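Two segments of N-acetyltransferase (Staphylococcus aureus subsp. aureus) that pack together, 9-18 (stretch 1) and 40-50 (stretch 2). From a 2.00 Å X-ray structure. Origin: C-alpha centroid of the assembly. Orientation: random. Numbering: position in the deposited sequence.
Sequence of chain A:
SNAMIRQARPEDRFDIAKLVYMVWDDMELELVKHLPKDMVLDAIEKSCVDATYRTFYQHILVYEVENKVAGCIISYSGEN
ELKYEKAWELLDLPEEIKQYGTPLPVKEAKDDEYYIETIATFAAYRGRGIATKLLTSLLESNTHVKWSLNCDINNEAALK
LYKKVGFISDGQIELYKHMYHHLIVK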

ATOM      1  N   ARG A   9     -10.342   1.448   9.962  1.00 21.14           N
ATOM      2  CA  ARG A   9     -11.080   0.530  10.807  1.00 21.77           C
ATOM      3  C   ARG A   9     -11.470  -0.671   9.957  1.00 21.45           C
ATOM      4  O   ARG A   9     -11.451  -0.585   8.731  1.00 19.55           O
ATOM      5  N   PRO A  10     -11.847  -1.789  10.599  1.00 21.70           N
ATOM      6  CA  PRO A  10     -12.177  -3.011   9.849  1.00 21.45           C
ATOM      7  C   PRO A  10     -13.162  -2.785   8.710  1.00 22.53           C
ATOM      8  O   PRO A  10     -13.005  -3.351   7.626  1.00 19.94           O
ATOM      9  N   GLU A  11     -14.166  -1.951   8.969  1.00 24.40           N
ATOM     10  CA  GLU A  11     -15.213  -1.642   7.986  1.00 26.62           C
ATOM     11  C   GLU A  11     -14.731  -0.837   6.778  1.00 24.79           C
ATOM     12  O   GLU A  11     -15.457  -0.715   5.774  1.00 23.94           O
ATOM     13  N   ASP A  12     -13.521  -0.288   6.852  1.00 22.58           N
ATOM     14  CA  ASP A  12     -12.937   0.370   5.684  1.00 21.37           C
ATOM     15  C   ASP A  12     -12.419  -0.630   4.653  1.00 19.23           C
ATOM     16  O   ASP A  12     -12.105  -0.255   3.534  1.00 18.30           O
ATOM     17  N   ARG A  13     -12.346  -1.898   5.016  1.00 17.50           N
ATOM     18  CA  ARG A  13     -11.606  -2.867   4.203  1.00 17.39           C
ATOM     19  C   ARG A  13     -12.108  -3.072   2.774  1.00 16.85           C
ATOM     20  O   ARG A  13     -11.360  -3.454   1.885  1.00 15.54           O
ATOM     21  N   PHE A  14     -13.387  -2.827   2.544  1.00 17.89           N
ATOM     22  CA  PHE A  14     -13.939  -3.054   1.216  1.00 19.34           C
ATOM     23  C   PHE A  14     -13.433  -1.995   0.211  1.00 19.31           C
ATOM     24  O   PHE A  14     -13.057  -2.335  -0.930  1.00 18.87           O
ATOM     25  N   ASP A  15     -13.370  -0.743   0.650  1.00 20.14           N
ATOM     26  CA  ASP A  15     -12.820   0.346  -0.177  1.00 21.16           C
ATOM     27  C   ASP A  15     -11.304   0.237  -0.313  1.00 19.75           C
ATOM     28  O   ASP A  15     -10.744   0.409  -1.399  1.00 20.44           O
ATOM     29  N   ILE A  16     -10.637  -0.078   0.793  1.00 18.45           N
ATOM     30  CA  ILE A  16      -9.203  -0.342   0.774  1.00 18.03           C
ATOM     31  C   ILE A  16      -8.882  -1.458  -0.263  1.00 18.52           C
ATOM     32  O   ILE A  16      -7.962  -1.312  -1.074  1.00 18.57           O
ATOM     33  N   ALA A  17      -9.666  -2.531  -0.274  1.00 17.65           N
ATOM     34  CA  ALA A  17      -9.440  -3.624  -1.220  1.00 17.00           C
ATOM     35  C   ALA A  17      -9.500  -3.156  -2.680  1.00 16.98           C
ATOM     36  O   ALA A  17      -8.704  -3.556  -3.505  1.00 16.53           O
ATOM     37  N   LYS A  18     -10.423  -2.266  -3.000  1.00 19.31           N
ATOM     38  CA  LYS A  18     -10.522  -1.776  -4.376  1.00 20.02           C
ATOM     39  C   LYS A  18      -9.271  -0.996  -4.742  1.00 19.43           C
ATOM     40  O   LYS A  18      -8.712  -1.181  -5.830  1.00 19.21           O
ATOM     41  N   VAL A  40     -10.143 -12.235  -5.785  1.00 27.31           N
ATOM     42  CA  VAL A  40      -8.989 -11.457  -5.344  1.00 25.10           C
ATOM     43  C   VAL A  40      -9.418 -10.359  -4.359  1.00 24.00           C
ATOM     44  O   VAL A  40      -8.760 -10.135  -3.365  1.00 22.35           O
ATOM     45  N   LEU A  41     -10.534  -9.697  -4.623  1.00 24.18           N
ATOM     46  CA  LEU A  41     -11.050  -8.668  -3.715  1.00 24.74           C
ATOM     47  C   LEU A  41     -11.414  -9.243  -2.354  1.00 24.10           C
ATOM     48  O   LEU A  41     -10.990  -8.725  -1.315  1.00 23.98           O
ATOM     49  N   ASP A  42     -12.225 -10.299  -2.356  1.00 22.46           N
ATOM     50  CA  ASP A  42     -12.512 -11.024  -1.130  1.00 21.68           C
ATOM     51  C   ASP A  42     -11.224 -11.343  -0.353  1.00 18.66           C
ATOM     52  O   ASP A  42     -11.158 -11.176   0.860  1.00 17.80           O
ATOM     53  N   ALA A  43     -10.208 -11.811  -1.056  1.00 17.87           N
ATOM     54  CA  ALA A  43      -8.947 -12.144  -0.397  1.00 16.72           C
ATOM     55  C   ALA A  43      -8.262 -10.927   0.247  1.00 16.54           C
ATOM     56  O   ALA A  43      -7.766 -11.027   1.381  1.00 15.49           O
ATOM     57  N   ILE A  44      -8.193  -9.807  -0.485  1.00 15.61           N
ATOM     58  CA  ILE A  44      -7.540  -8.600   0.031  1.00 15.96           C
ATOM     59  C   ILE A  44      -8.327  -8.071   1.215  1.00 15.99           C
ATOM     60  O   ILE A  44      -7.745  -7.666   2.203  1.00 15.74           O
ATOM     61  N   GLU A  45      -9.654  -8.089   1.118  1.00 17.56           N
ATOM     62  CA  GLU A  45     -10.515  -7.675   2.196  1.00 18.62           C
ATOM     63  C   GLU A  45     -10.189  -8.464   3.469  1.00 17.84           C
ATOM     64  O   GLU A  45     -10.087  -7.901   4.553  1.00 15.89           O
ATOM     65  N   LYS A  46     -10.038  -9.773   3.326  1.00 16.44           N
ATOM     66  CA  LYS A  46      -9.724 -10.602   4.487  1.00 17.11           C
ATOM     67  C   LYS A  46      -8.329 -10.288   5.006  1.00 17.05           C
ATOM     68  O   LYS A  46      -8.103 -10.340   6.218  1.00 17.87           O
ATOM     69  N   SER A  47      -7.404  -9.975   4.080  1.00 16.53           N
ATOM     70  CA  SER A  47      -6.023  -9.618   4.417  1.00 16.72           C
ATOM     71  C   SER A  47      -5.947  -8.404   5.355  1.00 16.48           C
ATOM     72  O   SER A  47      -4.942  -8.234   6.048  1.00 15.12           O
ATOM     73  N   CYS A  48      -6.996  -7.580   5.344  1.00 16.83           N
ATOM     74  CA  CYS A  48      -7.047  -6.335   6.121  1.00 17.82           C
ATOM     75  C   CYS A  48      -7.435  -6.558   7.573  1.00 16.76           C
ATOM     76  O   CYS A  48      -7.090  -5.723   8.390  1.00 17.38           O
ATOM     77  N   VAL A  49      -8.149  -7.652   7.890  1.00 15.75           N
ATOM     78  CA  VAL A  49      -8.693  -7.881   9.239  1.00 15.92           C
ATOM     79  C   VAL A  49      -8.356  -9.239   9.862  1.00 17.25           C
ATOM     80  O   VAL A  49      -8.184  -9.308  11.058  1.00 16.90           O
ATOM     81  N   ASP A  50      -8.184 -10.301   9.065  1.00 17.76           N
ATOM     82  CA  ASP A  50      -8.144 -11.660   9.611  1.00 18.47           C
ATOM     83  C   ASP A  50      -6.758 -12.133  10.048  1.00 18.95           C
ATOM     84  O   ASP A  50      -6.630 -13.141  10.756  1.00 18.86           O
TER

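Ala17 sits at the apolar centre of the contact. Its CA-to-CB bond points toward stretch 2. Ala17 CB lies 4.0 Å from Ile44 CG2 and 4.2 Å from Leu41 CD2. It also meets the aliphatic part of Glu45, with Ala17 CB 3.6 Å from Glu45 CG. Ile44 points toward stretch 1 with chi1 m and chi2 t. Leu41 starts sideways, but its m, t rotamer brings the end of the side chain nearer, so that Leu41 CD2 packs 3.6 Å from Ala17 O.

Next to this centre, Ile16 (m, t) places CG2 3.8 Å from Cys48 SG. Cys48 is m and points toward stretch 1. Cys48 CB is 3.7 Å from Arg13 CB. At the far end, Pro10 CB rests 3.6 Å from Val49 CG1. Val49 is also m and points toward stretch 1.

Arg13 links the apolar packing to the polar edge. It points toward stretch 2 with chi1 p, then chi2 and chi3 t. Its extended chain runs past the helix, with Arg13 CD 3.3 Å from Glu45 O and 3.6 Å from Val49 CG2. Val49 CG2 lies over one face of the guanidinium, while Glu45 O is at its edge. The guanidinium turns back to its own stretch: Arg13 NH1 donates to Pro10 O at 3.0 Å.

Phe14 (chi1 m) begins sideways, and its ring reaches nearer to stretch 2. Glu45 OE1 approaches the ring edge, 3.3 Å from Phe14 CE1. Glu45 is m, t. No direct hydrogen bond joins the two stretches. Water 1 bridges them instead, donating to Phe14 O at 2.9 Å and to Glu45 OE2 at 2.8 Å.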

ATOM      1  CB  ARG A   9     -12.346   1.195  11.312  1.00 24.61           C
ATOM      2  CG  ARG A   9     -12.138   2.435  12.169  1.00 26.34           C
ATOM      3  CD  ARG A   9     -13.497   2.948  12.644  1.00 27.94           C
ATOM      4  NE  ARG A   9     -13.441   4.354  13.056  1.00 30.85           N
ATOM      5  CZ  ARG A   9     -13.959   5.389  12.383  1.00 31.16           C
ATOM      6  NH1 ARG A   9     -14.599   5.240  11.237  1.00 31.53           N
ATOM      7  NH2 ARG A   9     -13.836   6.605  12.883  1.00 35.54           N
ATOM      8  CB  PRO A  10     -12.790  -3.902  10.931  1.00 21.64           C
ATOM      9  CG  PRO A  10     -12.014  -3.540  12.163  1.00 22.00           C
ATOM     10  CD  PRO A  10     -11.700  -2.067  12.043  1.00 21.54           C
ATOM     11  CB  GLU A  11     -16.401  -0.925   8.644  1.00 31.26           C
ATOM     12  CG  GLU A  11     -16.038  -0.026   9.827  1.00 37.17           C
ATOM     13  CD  GLU A  11     -15.799  -0.828  11.106  1.00 41.06           C
ATOM     14  OE1 GLU A  11     -16.598  -1.756  11.388  1.00 49.13           O
ATOM     15  OE2 GLU A  11     -14.805  -0.564  11.805  1.00 41.54           O
ATOM     16  CB  ASP A  12     -11.780   1.278   6.092  1.00 20.48           C
ATOM     17  CG  ASP A  12     -12.214   2.418   6.977  1.00 21.22           C
ATOM     18  OD1 ASP A  12     -13.342   2.984   6.773  1.00 21.91           O
ATOM     19  OD2 ASP A  12     -11.410   2.770   7.866  1.00 19.24           O
ATOM     20  CB  ARG A  13     -11.508  -4.204   4.931  1.00 16.99           C
ATOM     21  CG  ARG A  13     -12.796  -4.987   5.080  1.00 17.56           C
ATOM     22  CD  ARG A  13     -12.478  -6.199   5.961  1.00 18.46           C
ATOM     23  NE  ARG A  13     -13.604  -7.107   6.121  1.00 19.28           N
ATOM     24  CZ  ARG A  13     -14.613  -6.923   6.965  1.00 20.89           C
ATOM     25  NH1 ARG A  13     -14.691  -5.833   7.722  1.00 21.01           N
ATOM     26  NH2 ARG A  13     -15.583  -7.828   7.028  1.00 24.31           N
ATOM     27  CB  PHE A  14     -15.462  -3.194   1.318  1.00 19.12           C
ATOM     28  CG  PHE A  14     -15.862  -4.277   2.279  1.00 19.76           C
ATOM     29  CD1 PHE A  14     -15.840  -5.600   1.881  1.00 19.89           C
ATOM     30  CD2 PHE A  14     -16.147  -3.985   3.598  1.00 20.85           C
ATOM     31  CE1 PHE A  14     -16.124  -6.607   2.781  1.00 20.63           C
ATOM     32  CE2 PHE A  14     -16.426  -4.984   4.510  1.00 20.24           C
ATOM     33  CZ  PHE A  14     -16.423  -6.296   4.099  1.00 20.26           C
ATOM     34  CB  ASP A  15     -13.228   1.712   0.391  1.00 23.52           C
ATOM     35  CG  ASP A  15     -14.693   2.086   0.056  1.00 26.86           C
ATOM     36  OD1 ASP A  15     -15.149   1.822  -1.076  1.00 31.58           O
ATOM     37  OD2 ASP A  15     -15.382   2.673   0.920  1.00 31.81           O
ATOM     38  CB  ILE A  16      -8.688  -0.685   2.180  1.00 17.95           C
ATOM     39  CG1 ILE A  16      -8.739   0.561   3.086  1.00 18.87           C
ATOM     40  CG2 ILE A  16      -7.284  -1.273   2.121  1.00 18.36           C
ATOM     41  CD1 ILE A  16      -8.348   0.345   4.536  1.00 18.78           C
ATOM     42  CB  ALA A  17     -10.461  -4.735  -0.972  1.00 16.79           C
ATOM     43  CB  LYS A  18     -11.781  -0.930  -4.536  1.00 21.98           C
ATOM     44  CG  LYS A  18     -13.060  -1.727  -4.366  1.00 24.54           C
ATOM     45  CD  LYS A  18     -14.268  -0.823  -4.593  1.00 28.56           C
ATOM     46  CE  LYS A  18     -15.544  -1.422  -4.027  1.00 32.59           C
ATOM     47  NZ  LYS A  18     -16.677  -0.465  -4.212  1.00 37.39           N
ATOM     48  CB  VAL A  40      -8.229 -10.863  -6.544  1.00 25.18           C
ATOM     49  CG1 VAL A  40      -7.066  -9.979  -6.087  1.00 24.76           C
ATOM     50  CG2 VAL A  40      -7.715 -11.972  -7.464  1.00 25.34           C
ATOM     51  CB  LEU A  41     -12.275  -7.960  -4.332  1.00 25.56           C
ATOM     52  CG  LEU A  41     -11.971  -6.989  -5.473  1.00 25.96           C
ATOM     53  CD1 LEU A  41     -13.265  -6.450  -6.093  1.00 27.07           C
ATOM     54  CD2 LEU A  41     -11.103  -5.832  -4.976  1.00 26.43           C
ATOM     55  CB  ASP A  42     -13.260 -12.318  -1.438  1.00 22.08           C
ATOM     56  CG  ASP A  42     -13.506 -13.132  -0.208  1.00 22.80           C
ATOM     57  OD1 ASP A  42     -14.315 -12.711   0.642  1.00 26.87           O
ATOM     58  OD2 ASP A  42     -12.879 -14.191  -0.077  1.00 22.34           O
ATOM     59  CB  ALA A  43      -8.015 -12.834  -1.354  1.00 16.71           C
ATOM     60  CB  ILE A  44      -7.382  -7.494  -1.061  1.00 16.64           C
ATOM     61  CG1 ILE A  44      -6.490  -7.961  -2.199  1.00 17.59           C
ATOM     62  CG2 ILE A  44      -6.775  -6.224  -0.512  1.00 16.20           C
ATOM     63  CD1 ILE A  44      -6.790  -7.283  -3.534  1.00 17.79           C
ATOM     64  CB  GLU A  45     -11.984  -7.920   1.846  1.00 20.97           C
ATOM     65  CG  GLU A  45     -12.564  -7.025   0.752  1.00 24.03           C
ATOM     66  CD  GLU A  45     -13.852  -7.582   0.170  1.00 26.42           C
ATOM     67  OE1 GLU A  45     -14.399  -8.523   0.763  1.00 28.22           O
ATOM     68  OE2 GLU A  45     -14.322  -7.100  -0.901  1.00 29.24           O
ATOM     69  CB  LYS A  46      -9.839 -12.096   4.132  1.00 16.80           C
ATOM     70  CG  LYS A  46     -11.267 -12.584   4.020  1.00 17.17           C
ATOM     71  CD  LYS A  46     -11.336 -13.958   3.355  1.00 17.15           C
ATOM     72  CE  LYS A  46     -12.710 -14.587   3.523  1.00 17.51           C
ATOM     73  NZ  LYS A  46     -12.980 -15.572   2.447  1.00 17.86           N
ATOM     74  CB  SER A  47      -5.171  -9.369   3.173  1.00 16.16           C
ATOM     75  OG  SER A  47      -5.348  -8.080   2.584  1.00 15.63           O
ATOM     76  CB  CYS A  48      -8.053  -5.331   5.502  1.00 19.87           C
ATOM     77  SG  CYS A  48      -7.610  -4.659   3.874  1.00 24.65           S
ATOM     78  CB  VAL A  49     -10.246  -7.652   9.327  1.00 16.63           C
ATOM     79  CG1 VAL A  49     -10.597  -6.187   9.162  1.00 17.08           C
ATOM     80  CG2 VAL A  49     -11.023  -8.491   8.335  1.00 15.95           C
ATOM     81  CB  ASP A  50      -8.774 -12.640   8.594  1.00 19.15           C
ATOM     82  CG  ASP A  50     -10.265 -12.395   8.415  1.00 20.08           C
ATOM     83  OD1 ASP A  50     -10.860 -11.787   9.328  1.00 20.68           O
ATOM     84  OD2 ASP A  50     -10.861 -12.798   7.398  1.00 20.27           O
TER
HETATM   85  O   HOH W   1     -14.105  -4.689  -2.238  1.00 29.98           O